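PDB 5HMQ: 4-hydroxyphenylpyruvate dioxygenase, which catalyses the metal-dependent dehydration of 3-dehydroshikimate to protocatechuate, a step in the breakdown of quinate and shikimate. Local coordinates for residues C[517-531]-C[594-606]. Residues are numbered along the deposited sequence; the frame is centred on the assembly and turned at random.
Sequences RGSGVHHIAFDCDDI and FEERFFFEIIQRK. With MG (magnesium ion), chain L.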
loop_
_atom_site.group_PDB
_atom_site.type_symbol
_atom_site.label_atom_id
_atom_site.label_comp_id
_atom_site.label_asym_id
_atom_site.label_seq_id
_atom_site.Cartn_x
_atom_site.Cartn_y
_atom_site.Cartn_z
ATOM N N ARG C 517 -5.904 8.798 -13.208
ATOM C CA ARG C 517 -6.170 9.694 -12.101
ATOM C C ARG C 517 -6.338 8.865 -10.838
ATOM O O ARG C 517 -6.947 7.795 -10.868
ATOM C CB ARG C 517 -7.417 10.558 -12.359
ATOM C CG ARG C 517 -7.393 11.192 -13.752
ATOM C CD ARG C 517 -6.150 12.056 -13.958
ATOM N NE ARG C 517 -5.688 12.022 -15.345
ATOM C CZ ARG C 517 -6.019 12.916 -16.273
ATOM N NH1 ARG C 517 -6.817 13.931 -15.969
ATOM N NH2 ARG C 517 -5.551 12.795 -17.509
ATOM N N GLY C 518 -5.749 9.345 -9.740
ATOM C CA GLY C 518 -5.702 8.632 -8.474
ATOM C C GLY C 518 -7.044 8.412 -7.817
ATOM O O GLY C 518 -8.032 8.042 -8.461
ATOM N N SER C 519 -7.072 8.610 -6.510
ATOM C CA SER C 519 -8.254 8.381 -5.702
ATOM C C SER C 519 -9.000 9.695 -5.504
ATOM O O SER C 519 -8.532 10.768 -5.890
ATOM C CB SER C 519 -7.859 7.761 -4.360
ATOM O OG SER C 519 -7.164 6.543 -4.556
ATOM N N GLY C 520 -10.174 9.602 -4.903
ATOM C CA GLY C 520 -11.008 10.764 -4.711
ATOM C C GLY C 520 -12.462 10.404 -4.908
ATOM O O GLY C 520 -12.860 9.255 -4.735
ATOM N N VAL C 521 -13.267 11.413 -5.242
ATOM C CA VAL C 521 -14.695 11.197 -5.431
ATOM C C VAL C 521 -14.933 10.282 -6.618
ATOM O O VAL C 521 -14.440 10.521 -7.726
ATOM C CB VAL C 521 -15.420 12.537 -5.614
ATOM C CG1 VAL C 521 -16.808 12.313 -6.208
ATOM C CG2 VAL C 521 -15.540 13.240 -4.287
ATOM N N HIS C 522 -15.690 9.210 -6.384
ATOM C CA HIS C 522 -16.071 8.320 -7.469
ATOM C C HIS C 522 -17.254 8.896 -8.237
ATOM O O HIS C 522 -17.191 9.053 -9.461
ATOM C CB HIS C 522 -16.393 6.929 -6.920
ATOM C CG HIS C 522 -16.640 5.902 -7.980
ATOM N ND1 HIS C 522 -17.904 5.474 -8.323
ATOM C CD2 HIS C 522 -15.783 5.217 -8.774
ATOM C CE1 HIS C 522 -17.816 4.568 -9.280
ATOM N NE2 HIS C 522 -16.539 4.395 -9.573
ATOM N N HIS C 523 -18.338 9.226 -7.532
ATOM C CA HIS C 523 -19.469 9.907 -8.147
ATOM C C HIS C 523 -20.343 10.516 -7.063
ATOM O O HIS C 523 -20.292 10.119 -5.896
ATOM C CB HIS C 523 -20.292 8.964 -9.035
ATOM C CG HIS C 523 -21.095 7.952 -8.278
ATOM N ND1 HIS C 523 -20.605 6.706 -7.951
ATOM C CD2 HIS C 523 -22.366 7.990 -7.810
ATOM C CE1 HIS C 523 -21.534 6.026 -7.302
ATOM N NE2 HIS C 523 -22.612 6.784 -7.203
ATOM N N ILE C 524 -21.150 11.492 -7.473
ATOM C CA ILE C 524 -22.091 12.181 -6.598
ATOM C C ILE C 524 -23.487 11.977 -7.169
ATOM O O ILE C 524 -23.707 12.179 -8.369
ATOM C CB ILE C 524 -21.759 13.679 -6.470
ATOM C CG1 ILE C 524 -20.316 13.862 -5.992
ATOM C CG2 ILE C 524 -22.728 14.365 -5.520
ATOM C CD1 ILE C 524 -19.700 15.178 -6.406
ATOM N N ALA C 525 -24.423 11.576 -6.315
ATOM C CA ALA C 525 -25.764 11.205 -6.743
ATOM C C ALA C 525 -26.786 12.172 -6.162
ATOM O O ALA C 525 -26.835 12.375 -4.944
ATOM C CB ALA C 525 -26.095 9.774 -6.323
ATOM N N PHE C 526 -27.597 12.759 -7.038
ATOM C CA PHE C 526 -28.696 13.628 -6.648
ATOM C C PHE C 526 -30.021 12.933 -6.933
ATOM O O PHE C 526 -30.147 12.196 -7.917
ATOM C CB PHE C 526 -28.638 14.960 -7.399
ATOM C CG PHE C 526 -27.270 15.582 -7.436
ATOM C CD1 PHE C 526 -26.708 16.128 -6.293
ATOM C CD2 PHE C 526 -26.553 15.638 -8.621
ATOM C CE1 PHE C 526 -25.454 16.706 -6.328
ATOM C CE2 PHE C 526 -25.299 16.217 -8.663
ATOM C CZ PHE C 526 -24.749 16.751 -7.516
ATOM N N ASP C 527 -31.011 13.168 -6.080
ATOM C CA ASP C 527 -32.330 12.590 -6.280
ATOM C C ASP C 527 -33.287 13.639 -6.837
ATOM O O ASP C 527 -33.019 14.843 -6.806
ATOM C CB ASP C 527 -32.876 11.989 -4.976
ATOM C CG ASP C 527 -33.244 13.042 -3.936
ATOM O OD1 ASP C 527 -32.816 14.210 -4.061
ATOM O OD2 ASP C 527 -33.961 12.689 -2.975
ATOM N N CYS C 528 -34.410 13.158 -7.363
ATOM C CA CYS C 528 -35.423 14.026 -7.944
ATOM C C CYS C 528 -36.767 13.325 -7.855
ATOM O O CYS C 528 -36.854 12.145 -7.511
ATOM C CB CYS C 528 -35.096 14.382 -9.397
ATOM S SG CYS C 528 -35.151 12.973 -10.531
ATOM N N ASP C 529 -37.827 14.071 -8.167
ATOM C CA ASP C 529 -39.168 13.496 -8.138
ATOM C C ASP C 529 -39.503 12.772 -9.437
ATOM O O ASP C 529 -40.168 11.732 -9.416
ATOM C CB ASP C 529 -40.203 14.586 -7.862
ATOM C CG ASP C 529 -40.072 15.172 -6.472
ATOM O OD1 ASP C 529 -39.652 14.436 -5.554
ATOM O OD2 ASP C 529 -40.383 16.371 -6.299
ATOM N N ASP C 530 -39.037 13.290 -10.571
ATOM C CA ASP C 530 -39.432 12.798 -11.888
ATOM C C ASP C 530 -38.170 12.568 -12.707
ATOM O O ASP C 530 -37.542 13.528 -13.166
ATOM C CB ASP C 530 -40.364 13.794 -12.585
ATOM C CG ASP C 530 -40.967 13.247 -13.873
ATOM O OD1 ASP C 530 -40.373 12.339 -14.495
ATOM O OD2 ASP C 530 -42.035 13.751 -14.279
ATOM N N ILE C 531 -37.808 11.298 -12.899
ATOM C CA ILE C 531 -36.576 10.978 -13.614
ATOM C C ILE C 531 -36.667 11.428 -15.069
ATOM O O ILE C 531 -35.689 11.921 -15.642
ATOM C CB ILE C 531 -36.259 9.473 -13.495
ATOM C CG1 ILE C 531 -34.887 9.158 -14.097
ATOM C CG2 ILE C 531 -37.348 8.622 -14.142
ATOM C CD1 ILE C 531 -33.724 9.721 -13.304
ATOM N N PHE C 594 -16.409 13.740 -15.399
ATOM C CA PHE C 594 -15.915 15.099 -15.589
ATOM C C PHE C 594 -14.395 15.059 -15.656
ATOM O O PHE C 594 -13.725 14.895 -14.630
ATOM C CB PHE C 594 -16.391 16.017 -14.464
ATOM C CG PHE C 594 -15.766 17.387 -14.499
ATOM C CD1 PHE C 594 -16.246 18.361 -15.360
ATOM C CD2 PHE C 594 -14.702 17.701 -13.667
ATOM C CE1 PHE C 594 -15.672 19.619 -15.393
ATOM C CE2 PHE C 594 -14.127 18.956 -13.694
ATOM C CZ PHE C 594 -14.612 19.917 -14.559
ATOM N N GLU C 595 -13.856 15.219 -16.864
ATOM C CA GLU C 595 -12.416 15.236 -17.113
ATOM C C GLU C 595 -11.711 14.066 -16.428
ATOM O O GLU C 595 -10.734 14.233 -15.694
ATOM C CB GLU C 595 -11.815 16.577 -16.692
ATOM C CG GLU C 595 -12.398 17.745 -17.471
ATOM C CD GLU C 595 -11.668 19.044 -17.228
ATOM O OE1 GLU C 595 -10.579 19.017 -16.615
ATOM O OE2 GLU C 595 -12.188 20.098 -17.649
ATOM N N GLU C 596 -12.241 12.865 -16.672
ATOM C CA GLU C 596 -11.618 11.597 -16.291
ATOM C C GLU C 596 -11.501 11.425 -14.777
ATOM O O GLU C 596 -10.604 10.729 -14.294
ATOM C CB GLU C 596 -10.245 11.437 -16.955
ATOM C CG GLU C 596 -10.236 11.703 -18.457
ATOM C CD GLU C 596 -10.853 10.576 -19.277
ATOM O OE1 GLU C 596 -11.407 9.630 -18.683
ATOM O OE2 GLU C 596 -10.779 10.641 -20.520
ATOM N N ARG C 597 -12.407 12.034 -14.013
ATOM C CA ARG C 597 -12.450 11.817 -12.572
ATOM C C ARG C 597 -13.838 11.366 -12.143
ATOM O O ARG C 597 -14.289 10.274 -12.503
ATOM C CB ARG C 597 -12.062 13.086 -11.810
ATOM C CG ARG C 597 -11.098 13.979 -12.545
ATOM C CD ARG C 597 -9.778 14.094 -11.820
ATOM N NE ARG C 597 -8.817 14.859 -12.607
ATOM C CZ ARG C 597 -7.550 15.054 -12.261
ATOM N NH1 ARG C 597 -7.083 14.541 -11.132
ATOM N NH2 ARG C 597 -6.750 15.764 -13.045
ATOM N N PHE C 598 -14.518 12.211 -11.376
ATOM C CA PHE C 598 -15.849 11.894 -10.887
ATOM C C PHE C 598 -16.900 12.141 -11.962
ATOM O O PHE C 598 -16.737 12.990 -12.844
ATOM C CB PHE C 598 -16.169 12.733 -9.649
ATOM C CG PHE C 598 -15.842 14.195 -9.806
ATOM C CD1 PHE C 598 -16.747 15.069 -10.387
ATOM C CD2 PHE C 598 -14.626 14.694 -9.367
ATOM C CE1 PHE C 598 -16.444 16.412 -10.531
ATOM C CE2 PHE C 598 -14.316 16.034 -9.507
ATOM C CZ PHE C 598 -15.226 16.894 -10.091
ATOM N N PHE C 599 -17.985 11.380 -11.881
ATOM C CA PHE C 599 -19.170 11.605 -12.691
ATOM C C PHE C 599 -20.349 11.869 -11.765
ATOM O O PHE C 599 -20.234 11.798 -10.541
ATOM C CB PHE C 599 -19.453 10.414 -13.622
ATOM C CG PHE C 599 -19.623 9.098 -12.910
ATOM C CD1 PHE C 599 -18.523 8.311 -12.604
ATOM C CD2 PHE C 599 -20.886 8.630 -12.583
ATOM C CE1 PHE C 599 -18.676 7.096 -11.960
ATOM C CE2 PHE C 599 -21.047 7.412 -11.944
ATOM C CZ PHE C 599 -19.941 6.645 -11.631
ATOM N N PHE C 600 -21.491 12.196 -12.359
ATOM C CA PHE C 600 -22.686 12.507 -11.593
ATOM C C PHE C 600 -23.777 11.488 -11.886
ATOM O O PHE C 600 -23.762 10.800 -12.910
ATOM C CB PHE C 600 -23.191 13.922 -11.894
ATOM C CG PHE C 600 -22.245 15.003 -11.458
ATOM C CD1 PHE C 600 -21.286 15.491 -12.326
ATOM C CD2 PHE C 600 -22.311 15.523 -10.178
ATOM C CE1 PHE C 600 -20.413 16.486 -11.927
ATOM C CE2 PHE C 600 -21.439 16.519 -9.773
ATOM C CZ PHE C 600 -20.489 16.999 -10.649
ATOM N N GLU C 601 -24.730 11.401 -10.960
ATOM C CA GLU C 601 -25.838 10.466 -11.056
ATOM C C GLU C 601 -27.110 11.165 -10.607
ATOM O O GLU C 601 -27.103 11.911 -9.624
ATOM C CB GLU C 601 -25.592 9.216 -10.199
ATOM C CG GLU C 601 -26.750 8.231 -10.183
ATOM C CD GLU C 601 -26.498 7.045 -9.271
ATOM O OE1 GLU C 601 -25.542 7.104 -8.469
ATOM O OE2 GLU C 601 -27.256 6.054 -9.353
ATOM N N ILE C 602 -28.195 10.933 -11.344
ATOM C CA ILE C 602 -29.525 11.415 -10.993
ATOM C C ILE C 602 -30.415 10.203 -10.772
ATOM O O ILE C 602 -30.483 9.320 -11.634
ATOM C CB ILE C 602 -30.109 12.329 -12.086
ATOM C CG1 ILE C 602 -29.202 13.538 -12.315
ATOM C CG2 ILE C 602 -31.530 12.745 -11.736
ATOM C CD1 ILE C 602 -29.550 14.344 -13.547
ATOM N N ILE C 603 -31.085 10.154 -9.620
ATOM C CA ILE C 603 -31.879 8.996 -9.234
ATOM C C ILE C 603 -33.291 9.431 -8.863
ATOM O O ILE C 603 -33.541 10.577 -8.484
ATOM C CB ILE C 603 -31.250 8.210 -8.060
ATOM C CG1 ILE C 603 -31.402 8.989 -6.754
ATOM C CG2 ILE C 603 -29.791 7.913 -8.327
ATOM C CD1 ILE C 603 -31.189 8.146 -5.519
ATOM N N GLN C 604 -34.220 8.485 -8.990
ATOM C CA GLN C 604 -35.565 8.601 -8.441
ATOM C C GLN C 604 -35.867 7.327 -7.669
ATOM O O GLN C 604 -35.839 6.233 -8.242
ATOM C CB GLN C 604 -36.607 8.823 -9.539
ATOM C CG GLN C 604 -38.023 9.003 -9.012
ATOM C CD GLN C 604 -39.068 8.917 -10.109
ATOM O OE1 GLN C 604 -38.793 9.221 -11.270
ATOM N NE2 GLN C 604 -40.273 8.497 -9.746
ATOM N N ARG C 605 -36.146 7.463 -6.377
ATOM C CA ARG C 605 -36.495 6.326 -5.537
ATOM C C ARG C 605 -38.009 6.223 -5.435
ATOM O O ARG C 605 -38.684 7.216 -5.142
ATOM C CB ARG C 605 -35.871 6.470 -4.149
ATOM C CG ARG C 605 -34.377 6.713 -4.201
ATOM C CD ARG C 605 -33.750 6.679 -2.826
ATOM N NE ARG C 605 -33.107 5.393 -2.592
ATOM C CZ ARG C 605 -31.794 5.201 -2.635
ATOM N NH1 ARG C 605 -30.984 6.215 -2.893
ATOM N NH2 ARG C 605 -31.290 3.997 -2.420
ATOM N N LYS C 606 -38.541 5.025 -5.672
ATOM C CA LYS C 606 -39.980 4.822 -5.659
ATOM C C LYS C 606 -40.366 3.669 -4.744
ATOM O O LYS C 606 -39.713 2.620 -4.737
ATOM C CB LYS C 606 -40.504 4.577 -7.082
ATOM C CG LYS C 606 -41.973 4.207 -7.162
ATOM C CD LYS C 606 -42.437 4.108 -8.608
ATOM C CE LYS C 606 -43.916 3.774 -8.682
ATOM N NZ LYS C 606 -44.389 3.730 -10.092
HETATM MG MG MG L . -24.641 5.558 -7.036
HETATM O O HOH W 1 -15.311 8.297 -11.143
HETATM O O HOH W 2 -36.566 9.949 -5.512
HETATM O O HOH W 3 -26.456 4.562 -7.115
HETATM O O HOH W 4 -23.670 3.953 -5.583
HETATM O O HOH W 5 -24.000 4.269 -8.525
#
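His523 and Glu601, from neighbouring parallel strands, hold one magnesium ion: His523 NE2 binds it at 2.4 Å, Glu601 OE1 at 2.3 Å, and three waters and His445 complete the shell. In His523 and Glu601 the other polar atom is also engaged. His523 ND1 donates to His522 ND1 over 3.0 Å, nearly straight at 169° and in the plane of the His523 ring, which fixes the turn of that imidazole; Glu601 OE2 accepts from water 3, itself a magnesium ligand, and is hydrogen-bonded to His588 ND1. His523 CB makes a CH-pi contact over the centre of the Phe599 face, and the Phe599 edge, through CE1, is turned toward the His522 face, off its centre.

Between the strands, Ile524 N bonds Phe599 O, Glu601 N Ile524 O, Phe526 N Glu601 O and Ile603 N Phe526 O (2.8 Å); Phe599 N to His522 O and Cys528 N to Ile603 O are weak. Water 1 joins His522 O to Arg597 O, and water 2 Cys528 O to Arg605 N. Gln604, extended with CG anti to its N (chi1 -178°), delivers OE1 to Ile531 N at 2.8 Å, starting helix 531-541. Arg517 CD lies over the Arg597 guanidinium, whose NH2 forms a salt bridge with Glu206 of the second subunit; Arg597 NE is buried with no partner in the model.

In this C-terminal dioxygenase-like domain, separate from the barrel's dehydratase metal, strand 440-450 flanks 520-528, with a classic bulge at His522 and His523 facing Ala447; strand 585-590 flanks 599-606, and helix 307-319 packs on Phe598.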